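Local coordinates for protein tetraacyldisaccharide 4'-kinase (Aquifex aeolicus, PDB 4EHX) that probably transfers the gamma-phosphate of ATP to the 4'-position of a tetraacyldisaccharide 1-phosphate, yielding lipid IVA at the membrane interface, at residues I177-E189 and F195-E207. Numbering follows the deposited sequence.
Sequences IRRADALVLTYQE and FFTGKPTFKMFRE
Leu183 and Leu185 pair in parallel with the strand that starts at Thr201. Four backbone bonds are the evidence: Pro200 O receives Leu183 N, Leu183 O receives Phe202 N, Phe202 O receives Leu185 N, and Leu185 O receives Met204 N, the last at 2.9 Å. The short strand axes lie 29° apart.

Beyond the pairing, Gln188 lies over strand 201-207 and turns its amide back to its own segment. Its CB sits centrally over one face of the Phe205 ring, 3.5 Å from the centroid, a CH-pi contact. CG passes 3.3 Å from Met204 O, the acceptor for Gln188 N. A bend at chi2 (-72°) then brings CD across the Lys203 aliphatic chain at about a right angle. At the tip, NE2 donates to Leu185 O from the opposite side of that carbonyl's plane to Met204 N, while OE1 is bound by Phe193 N and by a water (2.6 Å) that also meets Lys203 NZ, itself salt-bridged to Glu194. With an alanine here, Leu185 O would probably lose its second donor and Phe193 N its acceptor.

Beyond the paired residues, Glu189 OE1 accepts Arg206 N at 2.9 Å, from above the carboxylate plane. A water joins this OE1 to Tyr187 N and Met204 O.

At the other end, Lys199 bends at chi4 (-65°), directing NZ to Ala180 O (2.8 Å) and Arg178 O; the ammonium is gripped by two carbonyls, from the 3-10 segment 177-179 and the loop residue after it. Leu183 CD1 meets the edge of the Phe195 ring.

Val184 also bonds to strand 150-156, making strand 182-186 an interior strand of the parallel sheet characteristic of P-loop kinases; the Tyr187 side chain lies about 4 Å from Gly48 of the predicted ATP site.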
loop_
_atom_site.group_PDB
_atom_site.type_symbol
_atom_site.label_atom_id
_atom_site.label_comp_id
_atom_site.label_asym_id
_atom_site.label_seq_id
_atom_site.Cartn_x
_atom_site.Cartn_y
_atom_site.Cartn_z
ATOM N N ILE A 177 3.475 13.175 -13.320
ATOM C CA ILE A 177 2.041 12.909 -13.288
ATOM C C ILE A 177 1.531 12.566 -14.695
ATOM O O ILE A 177 0.585 11.795 -14.856
ATOM C CB ILE A 177 1.270 14.104 -12.680
ATOM C CG1 ILE A 177 1.490 14.126 -11.164
ATOM C CG2 ILE A 177 -0.235 14.019 -12.997
ATOM C CD1 ILE A 177 1.037 15.416 -10.484
ATOM N N ARG A 178 2.184 13.109 -15.719
ATOM C CA ARG A 178 1.795 12.817 -17.098
ATOM C C ARG A 178 1.776 11.323 -17.471
ATOM O O ARG A 178 1.079 10.931 -18.412
ATOM C CB ARG A 178 2.674 13.597 -18.093
ATOM C CG ARG A 178 4.129 13.138 -18.170
ATOM C CD ARG A 178 4.935 14.127 -19.025
ATOM N NE ARG A 178 6.360 13.803 -19.055
ATOM C CZ ARG A 178 7.320 14.676 -19.370
ATOM N NH1 ARG A 178 7.007 15.932 -19.671
ATOM N NH2 ARG A 178 8.594 14.297 -19.374
ATOM N N ARG A 179 2.548 10.498 -16.764
ATOM C CA ARG A 179 2.567 9.051 -17.056
ATOM C C ARG A 179 1.295 8.318 -16.627
ATOM O O ARG A 179 1.030 7.215 -17.102
ATOM C CB ARG A 179 3.770 8.346 -16.425
ATOM C CG ARG A 179 5.112 8.950 -16.776
ATOM C CD ARG A 179 6.222 7.910 -16.662
ATOM N NE ARG A 179 6.321 7.233 -15.354
ATOM C CZ ARG A 179 7.082 7.643 -14.334
ATOM N NH1 ARG A 179 7.801 8.759 -14.427
ATOM N NH2 ARG A 179 7.138 6.931 -13.214
ATOM N N ALA A 180 0.517 8.917 -15.731
ATOM C CA ALA A 180 -0.698 8.279 -15.238
ATOM C C ALA A 180 -1.774 8.123 -16.307
ATOM O O ALA A 180 -1.974 9.013 -17.123
ATOM C CB ALA A 180 -1.268 9.052 -14.032
ATOM N N ASP A 181 -2.480 6.991 -16.280
ATOM C CA ASP A 181 -3.707 6.847 -17.056
ATOM C C ASP A 181 -4.895 7.340 -16.260
ATOM O O ASP A 181 -5.912 7.750 -16.822
ATOM C CB ASP A 181 -3.945 5.386 -17.423
ATOM C CG ASP A 181 -2.905 4.855 -18.361
ATOM O OD1 ASP A 181 -2.587 5.547 -19.359
ATOM O OD2 ASP A 181 -2.412 3.741 -18.101
ATOM N N ALA A 182 -4.783 7.246 -14.940
ATOM C CA ALA A 182 -5.869 7.639 -14.051
ATOM C C ALA A 182 -5.252 8.185 -12.776
ATOM O O ALA A 182 -4.208 7.695 -12.323
ATOM C CB ALA A 182 -6.774 6.441 -13.729
ATOM N N LEU A 183 -5.884 9.207 -12.212
ATOM C CA LEU A 183 -5.459 9.766 -10.931
ATOM C C LEU A 183 -6.462 9.449 -9.833
ATOM O O LEU A 183 -7.669 9.560 -10.029
ATOM C CB LEU A 183 -5.313 11.287 -11.016
ATOM C CG LEU A 183 -4.208 11.817 -11.927
ATOM C CD1 LEU A 183 -4.192 13.333 -11.899
ATOM C CD2 LEU A 183 -2.871 11.268 -11.498
ATOM N N VAL A 184 -5.946 9.084 -8.669
ATOM C CA VAL A 184 -6.777 8.890 -7.491
ATOM C C VAL A 184 -6.326 9.919 -6.477
ATOM O O VAL A 184 -5.165 9.909 -6.053
ATOM C CB VAL A 184 -6.620 7.467 -6.895
ATOM C CG1 VAL A 184 -7.459 7.328 -5.604
ATOM C CG2 VAL A 184 -7.066 6.409 -7.916
ATOM N N LEU A 185 -7.234 10.826 -6.123
ATOM C CA LEU A 185 -6.919 11.930 -5.227
ATOM C C LEU A 185 -7.274 11.511 -3.813
ATOM O O LEU A 185 -8.446 11.439 -3.455
ATOM C CB LEU A 185 -7.695 13.183 -5.624
ATOM C CG LEU A 185 -7.594 13.658 -7.082
ATOM C CD1 LEU A 185 -8.276 15.018 -7.251
ATOM C CD2 LEU A 185 -6.153 13.726 -7.583
ATOM N N THR A 186 -6.250 11.240 -3.015
ATOM C CA THR A 186 -6.423 10.580 -1.719
ATOM C C THR A 186 -6.512 11.519 -0.506
ATOM O O THR A 186 -6.280 12.735 -0.599
ATOM C CB THR A 186 -5.256 9.611 -1.479
ATOM O OG1 THR A 186 -4.034 10.364 -1.483
ATOM C CG2 THR A 186 -5.191 8.542 -2.597
ATOM N N TYR A 187 -6.834 10.919 0.638
ATOM C CA TYR A 187 -7.000 11.621 1.913
ATOM C C TYR A 187 -8.051 12.723 1.858
ATOM O O TYR A 187 -7.941 13.736 2.551
ATOM C CB TYR A 187 -5.652 12.135 2.439
ATOM C CG TYR A 187 -4.717 11.014 2.833
ATOM C CD1 TYR A 187 -3.871 10.421 1.895
ATOM C CD2 TYR A 187 -4.699 10.521 4.137
ATOM C CE1 TYR A 187 -3.020 9.381 2.248
ATOM C CE2 TYR A 187 -3.851 9.481 4.498
ATOM C CZ TYR A 187 -3.014 8.918 3.549
ATOM O OH TYR A 187 -2.166 7.891 3.896
ATOM N N GLN A 188 -9.088 12.511 1.049
ATOM C CA GLN A 188 -10.157 13.501 0.915
ATOM C C GLN A 188 -10.884 13.698 2.239
ATOM O O GLN A 188 -11.473 14.759 2.481
ATOM C CB GLN A 188 -11.166 13.080 -0.158
ATOM C CG GLN A 188 -10.599 13.056 -1.575
ATOM C CD GLN A 188 -10.345 14.444 -2.140
ATOM O OE1 GLN A 188 -10.940 15.432 -1.699
ATOM N NE2 GLN A 188 -9.461 14.522 -3.130
ATOM N N GLU A 189 -10.843 12.674 3.087
ATOM C CA GLU A 189 -11.562 12.710 4.361
ATOM C C GLU A 189 -10.926 13.672 5.365
ATOM O O GLU A 189 -11.538 14.010 6.375
ATOM C CB GLU A 189 -11.704 11.300 4.965
ATOM C CG GLU A 189 -10.431 10.702 5.549
ATOM C CD GLU A 189 -9.510 10.105 4.493
ATOM O OE1 GLU A 189 -9.945 9.954 3.332
ATOM O OE2 GLU A 189 -8.349 9.781 4.819
ATOM N N PHE A 195 -8.017 18.511 -8.391
ATOM C CA PHE A 195 -6.852 18.594 -9.253
ATOM C C PHE A 195 -7.232 18.171 -10.660
ATOM O O PHE A 195 -7.487 16.993 -10.916
ATOM C CB PHE A 195 -5.738 17.706 -8.710
ATOM C CG PHE A 195 -4.441 17.841 -9.448
ATOM C CD1 PHE A 195 -3.830 19.075 -9.579
ATOM C CD2 PHE A 195 -3.821 16.730 -9.995
ATOM C CE1 PHE A 195 -2.628 19.201 -10.255
ATOM C CE2 PHE A 195 -2.620 16.848 -10.668
ATOM C CZ PHE A 195 -2.022 18.084 -10.798
ATOM N N PHE A 196 -7.271 19.140 -11.569
ATOM C CA PHE A 196 -7.681 18.873 -12.941
ATOM C C PHE A 196 -6.498 18.742 -13.892
ATOM O O PHE A 196 -5.638 19.626 -13.972
ATOM C CB PHE A 196 -8.625 19.957 -13.457
ATOM C CG PHE A 196 -9.048 19.747 -14.880
ATOM C CD1 PHE A 196 -10.129 18.933 -15.182
ATOM C CD2 PHE A 196 -8.351 20.343 -15.918
ATOM C CE1 PHE A 196 -10.516 18.727 -16.492
ATOM C CE2 PHE A 196 -8.731 20.142 -17.230
ATOM C CZ PHE A 196 -9.817 19.332 -17.517
ATOM N N THR A 197 -6.476 17.631 -14.620
ATOM C CA THR A 197 -5.423 17.347 -15.577
ATOM C C THR A 197 -6.003 16.943 -16.924
ATOM O O THR A 197 -5.272 16.809 -17.905
ATOM C CB THR A 197 -4.547 16.175 -15.099
ATOM O OG1 THR A 197 -5.358 14.998 -14.976
ATOM C CG2 THR A 197 -3.904 16.491 -13.761
ATOM N N GLY A 198 -7.310 16.715 -16.967
ATOM C CA GLY A 198 -7.926 16.132 -18.145
ATOM C C GLY A 198 -7.975 14.611 -18.097
ATOM O O GLY A 198 -8.734 13.985 -18.842
ATOM N N LYS A 199 -7.178 14.002 -17.223
ATOM C CA LYS A 199 -7.208 12.544 -17.068
ATOM C C LYS A 199 -8.393 12.084 -16.213
ATOM O O LYS A 199 -8.864 12.827 -15.354
ATOM C CB LYS A 199 -5.914 12.046 -16.417
ATOM C CG LYS A 199 -4.650 12.388 -17.195
ATOM C CD LYS A 199 -3.405 12.038 -16.394
ATOM C CE LYS A 199 -2.130 12.350 -17.167
ATOM N NZ LYS A 199 -1.988 11.503 -18.394
ATOM N N PRO A 200 -8.851 10.839 -16.424
ATOM C CA PRO A 200 -9.861 10.263 -15.528
ATOM C C PRO A 200 -9.376 10.390 -14.089
ATOM O O PRO A 200 -8.266 9.969 -13.765
ATOM C CB PRO A 200 -9.897 8.791 -15.938
ATOM C CG PRO A 200 -9.384 8.779 -17.357
ATOM C CD PRO A 200 -8.345 9.857 -17.398
ATOM N N THR A 201 -10.211 10.959 -13.232
ATOM C CA THR A 201 -9.786 11.335 -11.893
ATOM C C THR A 201 -10.856 10.927 -10.884
ATOM O O THR A 201 -12.043 11.137 -11.122
ATOM C CB THR A 201 -9.512 12.853 -11.824
ATOM O OG1 THR A 201 -8.469 13.178 -12.756
ATOM C CG2 THR A 201 -9.088 13.272 -10.420
ATOM N N PHE A 202 -10.423 10.350 -9.768
ATOM C CA PHE A 202 -11.325 9.751 -8.781
ATOM C C PHE A 202 -10.941 10.126 -7.360
ATOM O O PHE A 202 -9.858 9.783 -6.889
ATOM C CB PHE A 202 -11.264 8.227 -8.887
ATOM C CG PHE A 202 -11.513 7.719 -10.269
ATOM C CD1 PHE A 202 -10.463 7.590 -11.165
ATOM C CD2 PHE A 202 -12.801 7.416 -10.688
ATOM C CE1 PHE A 202 -10.692 7.136 -12.454
ATOM C CE2 PHE A 202 -13.040 6.970 -11.974
ATOM C CZ PHE A 202 -11.982 6.830 -12.856
ATOM N N LYS A 203 -11.836 10.806 -6.665
ATOM C CA LYS A 203 -11.575 11.166 -5.282
ATOM C C LYS A 203 -11.743 9.956 -4.388
ATOM O O LYS A 203 -12.704 9.191 -4.530
ATOM C CB LYS A 203 -12.545 12.257 -4.835
ATOM C CG LYS A 203 -12.254 13.633 -5.421
ATOM C CD LYS A 203 -13.290 14.610 -4.873
ATOM C CE LYS A 203 -12.975 16.048 -5.208
ATOM N NZ LYS A 203 -13.990 16.905 -4.530
ATOM N N MET A 204 -10.822 9.800 -3.448
ATOM C CA MET A 204 -10.842 8.648 -2.557
ATOM C C MET A 204 -10.964 9.081 -1.109
ATOM O O MET A 204 -10.190 9.915 -0.636
ATOM C CB MET A 204 -9.560 7.832 -2.738
ATOM C CG MET A 204 -9.417 6.697 -1.728
ATOM S SD MET A 204 -7.938 5.696 -2.065
ATOM C CE MET A 204 -7.124 5.763 -0.465
ATOM N N PHE A 205 -11.946 8.506 -0.424
ATOM C CA PHE A 205 -12.205 8.782 0.986
ATOM C C PHE A 205 -11.966 7.470 1.694
ATOM O O PHE A 205 -12.209 6.415 1.121
ATOM C CB PHE A 205 -13.667 9.207 1.204
ATOM C CG PHE A 205 -14.025 10.540 0.588
ATOM C CD1 PHE A 205 -14.240 10.654 -0.778
ATOM C CD2 PHE A 205 -14.179 11.667 1.382
ATOM C CE1 PHE A 205 -14.582 11.883 -1.346
ATOM C CE2 PHE A 205 -14.528 12.894 0.822
ATOM C CZ PHE A 205 -14.723 13.002 -0.541
ATOM N N ARG A 206 -11.470 7.519 2.926
ATOM C CA ARG A 206 -11.400 6.309 3.731
ATOM C C ARG A 206 -12.197 6.534 4.985
ATOM O O ARG A 206 -12.039 7.552 5.652
ATOM C CB ARG A 206 -9.948 5.932 4.061
ATOM C CG ARG A 206 -9.227 5.292 2.890
ATOM C CD ARG A 206 -7.923 4.643 3.314
ATOM N NE ARG A 206 -6.964 5.615 3.809
ATOM C CZ ARG A 206 -5.735 5.312 4.211
ATOM N NH1 ARG A 206 -5.312 4.057 4.177
ATOM N NH2 ARG A 206 -4.928 6.268 4.649
ATOM N N GLU A 207 -13.072 5.591 5.290
ATOM C CA GLU A 207 -13.982 5.728 6.404
ATOM C C GLU A 207 -13.932 4.488 7.299
ATOM O O GLU A 207 -13.817 3.364 6.813
ATOM C CB GLU A 207 -15.400 6.010 5.877
ATOM C CG GLU A 207 -15.465 7.347 5.118
ATOM C CD GLU A 207 -16.782 7.606 4.394
ATOM O OE1 GLU A 207 -17.742 6.816 4.541
ATOM O OE2 GLU A 207 -16.847 8.622 3.669
HETATM O O HOH W 1 -8.336 8.549 1.346
HETATM O O HOH W 2 -13.283 16.596 -1.663
HETATM O O HOH W 3 -6.689 8.190 3.598
#